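Local structure of MutT/NUDIX family protein (Bacillus thuringiensis str. Al Hakam, 3ID9) at the interface of chains A and B. The protein probably hydrolyses a nucleoside diphosphate linked to another group, as a Nudix hydrolase of the MutT family. Coordinates in Å, arbitrary orientation; residue numbers count along the deposited sequence, not the author numbering. Chains: chain A/B, MutT/NUDIX family protein.

The interface of chains A and B. Residues chain A 87, 155-157; chain B 59-62, 79, 100.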
ATOM      1  N   ASP A  87       3.569   2.776  -8.209  1.00 45.28           N
ATOM      2  CA  ASP A  87       3.489   1.783  -9.256  1.00 47.48           C
ATOM      3  C   ASP A  87       3.667   2.345 -10.649  1.00 49.15           C
ATOM      4  O   ASP A  87       3.125   3.390 -11.000  1.00 48.93           O
ATOM      5  CB  ASP A  87       2.186   0.968  -9.144  1.00 48.25           C
ATOM      6  CG  ASP A  87       1.005   1.610  -9.849  1.00 48.22           C
ATOM      7  OD1 ASP A  87       0.606   2.727  -9.465  1.00 48.16           O
ATOM      8  OD2 ASP A  87       0.470   0.975 -10.784  1.00 46.78           O
ATOM      9  N   TYR A 155       0.242   7.404  -2.081  1.00 39.25           N
ATOM     10  CA  TYR A 155       0.280   6.669  -3.344  1.00 42.52           C
ATOM     11  C   TYR A 155       0.618   7.625  -4.488  1.00 47.43           C
ATOM     12  O   TYR A 155       0.466   8.832  -4.332  1.00 49.06           O
ATOM     13  CB  TYR A 155      -1.096   6.037  -3.582  1.00 39.85           C
ATOM     14  CG  TYR A 155      -1.281   5.456  -4.958  1.00 37.19           C
ATOM     15  CD1 TYR A 155      -0.826   4.180  -5.264  1.00 35.43           C
ATOM     16  CD2 TYR A 155      -1.858   6.210  -5.971  1.00 33.99           C
ATOM     17  CE1 TYR A 155      -0.942   3.672  -6.548  1.00 34.29           C
ATOM     18  CE2 TYR A 155      -1.972   5.715  -7.252  1.00 32.64           C
ATOM     19  CZ  TYR A 155      -1.516   4.448  -7.537  1.00 32.20           C
ATOM     20  OH  TYR A 155      -1.646   3.955  -8.817  1.00 34.89           O
ATOM     21  N   GLN A 156       1.074   7.110  -5.630  1.00 52.78           N
ATOM     22  CA  GLN A 156       1.398   8.001  -6.747  1.00 60.68           C
ATOM     23  C   GLN A 156       0.841   7.633  -8.127  1.00 62.99           C
ATOM     24  O   GLN A 156       0.095   8.420  -8.726  1.00 65.06           O
ATOM     25  CB  GLN A 156       2.912   8.228  -6.841  1.00 63.76           C
ATOM     26  CG  GLN A 156       3.786   6.984  -6.747  1.00 71.88           C
ATOM     27  CD  GLN A 156       3.550   5.988  -7.867  1.00 75.33           C
ATOM     28  OE1 GLN A 156       2.712   5.093  -7.747  1.00 76.89           O
ATOM     29  NE2 GLN A 156       4.282   6.144  -8.972  1.00 77.40           N
ATOM     30  N   GLY A 157       1.192   6.457  -8.632  1.00 63.46           N
ATOM     31  CA  GLY A 157       0.712   6.036  -9.937  1.00 66.41           C
ATOM     32  C   GLY A 157       1.303   6.845 -11.078  1.00 68.74           C
ATOM     33  O   GLY A 157       1.009   8.030 -11.232  1.00 67.82           O
TER
ATOM     34  N   GLU B  59      -2.581  -1.066 -16.312  1.00 45.37           N
ATOM     35  CA  GLU B  59      -3.218  -0.005 -15.540  1.00 42.68           C
ATOM     36  C   GLU B  59      -2.488   0.218 -14.232  1.00 39.90           C
ATOM     37  O   GLU B  59      -1.886  -0.700 -13.688  1.00 39.31           O
ATOM     38  CB  GLU B  59      -4.666  -0.359 -15.190  1.00 44.67           C
ATOM     39  CG  GLU B  59      -5.634  -0.521 -16.336  1.00 45.98           C
ATOM     40  CD  GLU B  59      -7.045  -0.780 -15.827  1.00 47.73           C
ATOM     41  OE1 GLU B  59      -7.217  -1.721 -15.022  1.00 47.15           O
ATOM     42  OE2 GLU B  59      -7.980  -0.048 -16.222  1.00 47.62           O
ATOM     43  N   THR B  60      -2.536   1.446 -13.738  1.00 37.87           N
ATOM     44  CA  THR B  60      -1.949   1.748 -12.448  1.00 38.32           C
ATOM     45  C   THR B  60      -3.087   1.427 -11.482  1.00 38.85           C
ATOM     46  O   THR B  60      -4.253   1.383 -11.895  1.00 40.07           O
ATOM     47  CB  THR B  60      -1.605   3.234 -12.302  1.00 38.43           C
ATOM     48  OG1 THR B  60      -2.781   4.020 -12.523  1.00 35.28           O
ATOM     49  CG2 THR B  60      -0.528   3.630 -13.290  1.00 39.87           C
ATOM     50  N   LEU B  61      -2.772   1.192 -10.213  1.00 36.83           N
ATOM     51  CA  LEU B  61      -3.823   0.894  -9.250  1.00 36.91           C
ATOM     52  C   LEU B  61      -4.891   1.981  -9.348  1.00 37.10           C
ATOM     53  O   LEU B  61      -6.085   1.700  -9.281  1.00 35.89           O
ATOM     54  CB  LEU B  61      -3.271   0.866  -7.823  1.00 34.73           C
ATOM     55  CG  LEU B  61      -2.173  -0.148  -7.524  1.00 34.24           C
ATOM     56  CD1 LEU B  61      -1.825  -0.068  -6.052  1.00 34.71           C
ATOM     57  CD2 LEU B  61      -2.628  -1.542  -7.895  1.00 31.02           C
ATOM     58  N   GLU B  62      -4.442   3.217  -9.524  1.00 37.59           N
ATOM     59  CA  GLU B  62      -5.335   4.361  -9.623  1.00 39.54           C
ATOM     60  C   GLU B  62      -6.282   4.284 -10.825  1.00 39.51           C
ATOM     61  O   GLU B  62      -7.494   4.467 -10.689  1.00 37.68           O
ATOM     62  CB  GLU B  62      -4.513   5.646  -9.702  1.00 40.04           C
ATOM     63  CG  GLU B  62      -5.346   6.903  -9.637  1.00 43.89           C
ATOM     64  CD  GLU B  62      -4.515   8.159  -9.763  1.00 46.14           C
ATOM     65  OE1 GLU B  62      -5.095   9.263  -9.671  1.00 48.60           O
ATOM     66  OE2 GLU B  62      -3.285   8.048  -9.958  1.00 47.75           O
ATOM     67  N   ILE B  79      -8.249   9.461  -5.370  1.00 36.17           N
ATOM     68  CA  ILE B  79      -7.721   8.756  -4.218  1.00 37.09           C
ATOM     69  C   ILE B  79      -7.278   9.705  -3.105  1.00 38.01           C
ATOM     70  O   ILE B  79      -6.652  10.727  -3.363  1.00 38.46           O
ATOM     71  CB  ILE B  79      -6.535   7.859  -4.646  1.00 36.66           C
ATOM     72  CG1 ILE B  79      -7.067   6.731  -5.533  1.00 36.52           C
ATOM     73  CG2 ILE B  79      -5.802   7.315  -3.422  1.00 35.89           C
ATOM     74  CD1 ILE B  79      -6.053   5.689  -5.888  1.00 40.85           C
ATOM     75  N   PHE B 100      -8.629   1.542  -1.123  1.00 29.10           N
ATOM     76  CA  PHE B 100      -8.451   2.995  -1.166  1.00 30.75           C
ATOM     77  C   PHE B 100      -9.571   3.801  -0.514  1.00 31.07           C
ATOM     78  O   PHE B 100     -10.745   3.484  -0.686  1.00 33.37           O
ATOM     79  CB  PHE B 100      -8.367   3.490  -2.615  1.00 31.00           C
ATOM     80  CG  PHE B 100      -7.099   3.140  -3.322  1.00 32.78           C
ATOM     81  CD1 PHE B 100      -7.122   2.315  -4.440  1.00 32.84           C
ATOM     82  CD2 PHE B 100      -5.881   3.671  -2.898  1.00 33.19           C
ATOM     83  CE1 PHE B 100      -5.953   2.027  -5.132  1.00 35.71           C
ATOM     84  CE2 PHE B 100      -4.705   3.390  -3.579  1.00 31.78           C
ATOM     85  CZ  PHE B 100      -4.735   2.567  -4.698  1.00 34.31           C
TER
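The N-terminal end of the Nudix-box helix of chain B, residues 61-72, is capped by A:Tyr155 and A:Asp87 in the deposited assembly. Backbone N-H groups of a first helical turn lack partners within the helix, and oxygens of the other chain take two of them. The phenol OH of A:Tyr155 accepts from B:Glu62 N at 3.0 Å (152° at H). The carboxylate OD2 of A:Asp87 accepts from B:Leu61 N, longer at 3.3 Å and from above the carboxylate plane. The tyrosine hydroxyl donates to A:Asp87 OD1 at 2.6 Å, on the syn side but tilted out of the carboxylate plane, which would fix its rotation and let its oxygen accept from the helix. A negative carboxylate would suit the positive helix end.

With CG anti to its backbone N (chi1 170°), A:Tyr155 reaches across the interface and packs its flat ring on aliphatic carbons: CE1 on B:Leu61 CB at 3.9 Å, CE2 on B:Glu62 CB at the other edge, where B:Glu62 OE2 also lies in plane. One face receives the rim of B:Phe100, edge-to-face with the planes 72° apart; B:Ile79 CD1 lies over the centre of the phenyl ring, on the side facing the tyrosine. Behind the aspartate, amide oxygen OE1 of A:Gln156 accepts from A:Asp87 N, tying the tail to strand 77-88. Repeated by two-fold symmetry, this patch would join the chains if the pair is the biological dimer, and may steady the start of the Nudix helix.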